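Local structure of putative cytochrome P450 154A1 (Streptomyces coelicolor, 1ODO) at residues 193-198 with 238-243. The protein belongs to the cytochrome P450 family and carries a haem whose iron is bound here by 4-phenyl-1H-imidazole. Sequence-based numbering, arbitrary orientation.
With PIM (4-phenyl-1H-imidazole), chain C; HEM (protoporphyrin IX containing Fe), chain B.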
ATOM      1  N   GLU A 193      -7.134  -9.635  18.097  1.00 15.87           N
ATOM      2  CA  GLU A 193      -7.814 -10.841  18.534  1.00 16.96           C
ATOM      3  C   GLU A 193      -7.669 -11.946  17.487  1.00 15.88           C
ATOM      4  O   GLU A 193      -7.261 -13.060  17.817  1.00 16.92           O
ATOM      5  CB  GLU A 193      -9.290 -10.544  18.803  1.00 21.37           C
ATOM      6  CG  GLU A 193     -10.099 -11.741  19.263  1.00 26.67           C
ATOM      7  CD  GLU A 193     -11.482 -11.342  19.740  1.00 31.81           C
ATOM      8  OE1 GLU A 193     -12.227 -10.711  18.957  1.00 34.70           O
ATOM      9  OE2 GLU A 193     -11.821 -11.658  20.900  1.00 35.77           O
ATOM     10  N   VAL A 194      -7.987 -11.652  16.228  1.00 15.05           N
ATOM     11  CA  VAL A 194      -7.860 -12.677  15.194  1.00 16.48           C
ATOM     12  C   VAL A 194      -6.394 -13.022  14.942  1.00 15.29           C
ATOM     13  O   VAL A 194      -6.082 -14.122  14.491  1.00 14.57           O
ATOM     14  CB  VAL A 194      -8.535 -12.264  13.854  1.00 17.54           C
ATOM     15  CG1 VAL A 194     -10.050 -12.337  14.001  1.00 19.19           C
ATOM     16  CG2 VAL A 194      -8.108 -10.867  13.446  1.00 19.17           C
ATOM     17  N   LEU A 195      -5.498 -12.083  15.236  1.00 15.42           N
ATOM     18  CA  LEU A 195      -4.074 -12.324  15.037  1.00 15.88           C
ATOM     19  C   LEU A 195      -3.606 -13.301  16.111  1.00 16.50           C
ATOM     20  O   LEU A 195      -2.877 -14.249  15.823  1.00 14.96           O
ATOM     21  CB  LEU A 195      -3.275 -11.017  15.129  1.00 15.28           C
ATOM     22  CG  LEU A 195      -3.357 -10.113  13.892  1.00 13.57           C
ATOM     23  CD1 LEU A 195      -2.674  -8.779  14.181  1.00 13.50           C
ATOM     24  CD2 LEU A 195      -2.699 -10.806  12.707  1.00 13.72           C
ATOM     25  N   ASP A 196      -4.033 -13.075  17.350  1.00 17.07           N
ATOM     26  CA  ASP A 196      -3.638 -13.966  18.436  1.00 19.36           C
ATOM     27  C   ASP A 196      -4.157 -15.374  18.171  1.00 18.63           C
ATOM     28  O   ASP A 196      -3.496 -16.359  18.495  1.00 18.39           O
ATOM     29  CB  ASP A 196      -4.175 -13.465  19.780  1.00 21.93           C
ATOM     30  CG  ASP A 196      -3.440 -12.240  20.276  1.00 23.69           C
ATOM     31  OD1 ASP A 196      -2.270 -12.054  19.885  1.00 26.12           O
ATOM     32  OD2 ASP A 196      -4.023 -11.470  21.064  1.00 25.17           O
ATOM     33  N   GLN A 197      -5.346 -15.460  17.581  1.00 18.57           N
ATOM     34  CA  GLN A 197      -5.954 -16.746  17.267  1.00 18.93           C
ATOM     35  C   GLN A 197      -5.144 -17.454  16.189  1.00 19.38           C
ATOM     36  O   GLN A 197      -4.967 -18.675  16.227  1.00 17.23           O
ATOM     37  CB  GLN A 197      -7.397 -16.545  16.796  1.00 21.00           C
ATOM     38  CG  GLN A 197      -8.374 -16.251  17.922  1.00 24.50           C
ATOM     39  CD  GLN A 197      -9.750 -15.875  17.411  1.00 27.64           C
ATOM     40  OE1 GLN A 197     -10.188 -16.348  16.361  1.00 30.75           O
ATOM     41  NE2 GLN A 197     -10.446 -15.028  18.159  1.00 31.88           N
ATOM     42  N   LEU A 198      -4.660 -16.681  15.221  1.00 17.63           N
ATOM     43  CA  LEU A 198      -3.865 -17.242  14.139  1.00 17.77           C
ATOM     44  C   LEU A 198      -2.576 -17.815  14.718  1.00 16.91           C
ATOM     45  O   LEU A 198      -2.165 -18.922  14.368  1.00 17.84           O
ATOM     46  CB  LEU A 198      -3.528 -16.163  13.105  1.00 16.98           C
ATOM     47  CG  LEU A 198      -2.540 -16.565  12.002  1.00 18.01           C
ATOM     48  CD1 LEU A 198      -3.097 -17.727  11.204  1.00 15.35           C
ATOM     49  CD2 LEU A 198      -2.277 -15.371  11.091  1.00 17.84           C
ATOM     50  N   LEU A 238       1.408  -6.358  10.267  1.00 10.83           N
ATOM     51  CA  LEU A 238       1.957  -5.657   9.112  1.00 11.14           C
ATOM     52  C   LEU A 238       1.898  -6.491   7.836  1.00 10.87           C
ATOM     53  O   LEU A 238       1.408  -6.033   6.803  1.00 10.38           O
ATOM     54  CB  LEU A 238       3.417  -5.272   9.387  1.00 10.62           C
ATOM     55  CG  LEU A 238       4.250  -4.769   8.201  1.00 12.58           C
ATOM     56  CD1 LEU A 238       3.655  -3.478   7.643  1.00 10.90           C
ATOM     57  CD2 LEU A 238       5.681  -4.521   8.664  1.00 12.21           C
ATOM     58  N   MET A 239       2.401  -7.718   7.907  1.00 12.00           N
ATOM     59  CA  MET A 239       2.405  -8.595   6.742  1.00 12.84           C
ATOM     60  C   MET A 239       1.014  -8.964   6.243  1.00 13.38           C
ATOM     61  O   MET A 239       0.770  -8.980   5.038  1.00 12.95           O
ATOM     62  CB  MET A 239       3.211  -9.859   7.039  1.00 12.97           C
ATOM     63  CG  MET A 239       4.632  -9.572   7.524  1.00 15.36           C
ATOM     64  SD  MET A 239       5.547  -8.461   6.426  1.00 21.09           S
ATOM     65  CE  MET A 239       5.525  -9.430   4.944  1.00 16.90           C
ATOM     66  N   ILE A 240       0.103  -9.269   7.161  1.00 13.43           N
ATOM     67  CA  ILE A 240      -1.251  -9.628   6.763  1.00 14.76           C
ATOM     68  C   ILE A 240      -1.979  -8.414   6.187  1.00 13.50           C
ATOM     69  O   ILE A 240      -2.645  -8.517   5.158  1.00 13.81           O
ATOM     70  CB  ILE A 240      -2.045 -10.201   7.958  1.00 17.89           C
ATOM     71  CG1 ILE A 240      -1.470 -11.570   8.332  1.00 19.97           C
ATOM     72  CG2 ILE A 240      -3.531 -10.306   7.610  1.00 19.42           C
ATOM     73  CD1 ILE A 240      -2.069 -12.180   9.569  1.00 23.89           C
ATOM     74  N   SER A 241      -1.846  -7.261   6.836  1.00 13.29           N
ATOM     75  CA  SER A 241      -2.509  -6.054   6.350  1.00 13.11           C
ATOM     76  C   SER A 241      -1.984  -5.659   4.974  1.00 14.48           C
ATOM     77  O   SER A 241      -2.751  -5.267   4.093  1.00 13.44           O
ATOM     78  CB  SER A 241      -2.296  -4.894   7.322  1.00 13.69           C
ATOM     79  OG  SER A 241      -2.908  -5.155   8.571  1.00 17.01           O
ATOM     80  N   ALA A 242      -0.671  -5.764   4.789  1.00 14.47           N
ATOM     81  CA  ALA A 242      -0.060  -5.411   3.514  1.00 15.51           C
ATOM     82  C   ALA A 242      -0.542  -6.320   2.387  1.00 16.83           C
ATOM     83  O   ALA A 242      -0.695  -5.883   1.248  1.00 18.57           O
ATOM     84  CB  ALA A 242       1.453  -5.484   3.632  1.00 13.98           C
ATOM     85  N   GLY A 243      -0.785  -7.587   2.704  1.00 17.05           N
ATOM     86  CA  GLY A 243      -1.246  -8.512   1.686  1.00 16.72           C
ATOM     87  C   GLY A 243      -2.733  -8.439   1.387  1.00 17.77           C
ATOM     88  O   GLY A 243      -3.164  -8.779   0.287  1.00 18.45           O
TER
HETATM   89  N1  PIM C1408       0.601  -1.963   3.192  1.00 12.63           N
HETATM   90  C2  PIM C1408       1.354  -2.213   2.056  1.00 12.66           C
HETATM   91  N3  PIM C1408       2.551  -2.133   2.357  1.00 14.45           N
HETATM   92  C4  PIM C1408       2.689  -1.841   3.639  1.00 13.52           C
HETATM   93  C5  PIM C1408       1.475  -1.729   4.187  1.00 11.80           C
HETATM   94  C6  PIM C1408       1.057  -1.419   5.599  1.00 12.74           C
HETATM   95  C7  PIM C1408      -0.193  -1.940   6.069  1.00 13.84           C
HETATM   96  C8  PIM C1408      -0.600  -1.646   7.425  1.00 15.35           C
HETATM   97  C9  PIM C1408       0.251  -0.855   8.236  1.00 13.51           C
HETATM   98  C10 PIM C1408       1.489  -0.345   7.761  1.00 14.94           C
HETATM   99  C11 PIM C1408       1.861  -0.653   6.418  1.00 12.69           C
HETATM  100  CHA HEM B1407       6.277  -0.720   3.301  1.00 13.23           C
HETATM  101  CHB HEM B1407       5.067  -5.335   2.650  1.00 10.62           C
HETATM  102  CHC HEM B1407       2.470  -4.114  -1.233  1.00 11.97           C
HETATM  103  CHD HEM B1407       3.668   0.488  -0.555  1.00 10.84           C
HETATM  104  C1A HEM B1407       6.203  -2.081   3.474  1.00 11.83           C
HETATM  105  C2A HEM B1407       6.851  -2.852   4.530  1.00 12.21           C
HETATM  106  C3A HEM B1407       6.510  -4.137   4.353  1.00 12.56           C
HETATM  107  C4A HEM B1407       5.648  -4.213   3.181  1.00 11.45           C
HETATM  108  CMA HEM B1407       6.924  -5.348   5.207  1.00 12.77           C
HETATM  109  CAA HEM B1407       7.750  -2.243   5.627  1.00 11.43           C
HETATM  110  CBA HEM B1407       9.192  -2.071   5.118  1.00 13.19           C
HETATM  111  CGA HEM B1407      10.175  -1.461   6.117  1.00 12.61           C
HETATM  112  O1A HEM B1407       9.695  -0.562   6.894  1.00 11.97           O
HETATM  113  O2A HEM B1407      11.339  -1.855   6.106  1.00 13.65           O
HETATM  114  C1B HEM B1407       4.254  -5.412   1.550  1.00 10.88           C
HETATM  115  C2B HEM B1407       3.666  -6.642   1.050  1.00 12.30           C
HETATM  116  C3B HEM B1407       2.931  -6.305  -0.048  1.00 12.00           C
HETATM  117  C4B HEM B1407       3.057  -4.877  -0.233  1.00 10.76           C
HETATM  118  CMB HEM B1407       3.868  -8.034   1.684  1.00 12.41           C
HETATM  119  CAB HEM B1407       2.092  -7.213  -0.968  1.00 11.92           C
HETATM  120  CBB HEM B1407       2.912  -8.243  -1.763  1.00 17.57           C
HETATM  121  C1C HEM B1407       2.582  -2.740  -1.390  1.00 10.22           C
HETATM  122  C2C HEM B1407       1.927  -1.977  -2.463  1.00 10.85           C
HETATM  123  C3C HEM B1407       2.258  -0.680  -2.271  1.00  9.99           C
HETATM  124  C4C HEM B1407       3.112  -0.636  -1.102  1.00 10.72           C
HETATM  125  CMC HEM B1407       1.031  -2.632  -3.561  1.00  8.45           C
HETATM  126  CAC HEM B1407       1.868   0.598  -3.060  1.00 10.21           C
HETATM  127  CBC HEM B1407       1.987   0.536  -4.587  1.00  9.07           C
HETATM  128  C1D HEM B1407       4.473   0.578   0.547  1.00 12.34           C
HETATM  129  C2D HEM B1407       5.021   1.798   1.093  1.00 12.80           C
HETATM  130  C3D HEM B1407       5.749   1.464   2.184  1.00 12.54           C
HETATM  131  C4D HEM B1407       5.668   0.026   2.313  1.00 13.26           C
HETATM  132  CMD HEM B1407       4.775   3.204   0.510  1.00 12.79           C
HETATM  133  CAD HEM B1407       6.486   2.440   3.115  1.00 16.04           C
HETATM  134  CBD HEM B1407       7.736   3.143   2.575  1.00 17.12           C
HETATM  135  CGD HEM B1407       8.212   4.083   3.662  1.00 16.08           C
HETATM  136  O1D HEM B1407       8.085   5.302   3.492  1.00 14.98           O
HETATM  137  O2D HEM B1407       8.670   3.549   4.698  1.00 17.29           O
HETATM  138  NA  HEM B1407       5.488  -2.935   2.668  1.00 11.11           N
HETATM  139  NB  HEM B1407       3.860  -4.343   0.752  1.00 10.62           N
HETATM  140  NC  HEM B1407       3.302  -1.899  -0.578  1.00 10.01           N
HETATM  141  ND  HEM B1407       4.873  -0.514   1.311  1.00 11.20           N
HETATM  142 FE   HEM B1407       4.395  -2.408   1.032  1.00 11.03          FE
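Ile240 meets Leu195 and Leu198 through a single methyl, CD1, and the apolar contact rests on that one atom. Ile240 CD1 lies 3.5 Å from Leu195 CD2, a close carbon-carbon approach, and the two side chains run alongside in opposing directions. Leu198 approaches differently: its CD2 comes tip to tip with Ile240 CD1, also at 3.5 Å. The torsions explain the reach, since Ile240 holds CG1 anti to its carbonyl carbon (chi1 -69°) and extends CD1 outward with chi2 at 174°. The CA atoms of Leu195 and Ile240 stay 9.1 Å apart, and only 98 Å² is buried, which goes with contact through terminal methyls. Phe167 of helix 161-175 touches both Leu195 and Ile240.

In this P450 fold, helix 229-244 corresponds to the long helix that passes over the haem, and helix 181-204 packs behind it. The ligand contacts bear this out. Ala242 CB sits 3.5 Å from haem C1B, and Met239 SD lies 3.6 Å from the haem methyl CMA. Leu238 CD1 touches the phenyl ring of 4-phenyl-1H-imidazole at C11 (3.6 Å), and Ser241 packs CB against the same ring. N3 of 4-phenyl-1H-imidazole coordinates the haem iron at 2.3 Å.

Among polar links, Asp196 of helix 181-204 forms a salt bridge with Arg233 of helix 229-244, a second link between the two helices, while Ser241 OG hydrogen-bonds to the carbonyl oxygen of Leu237.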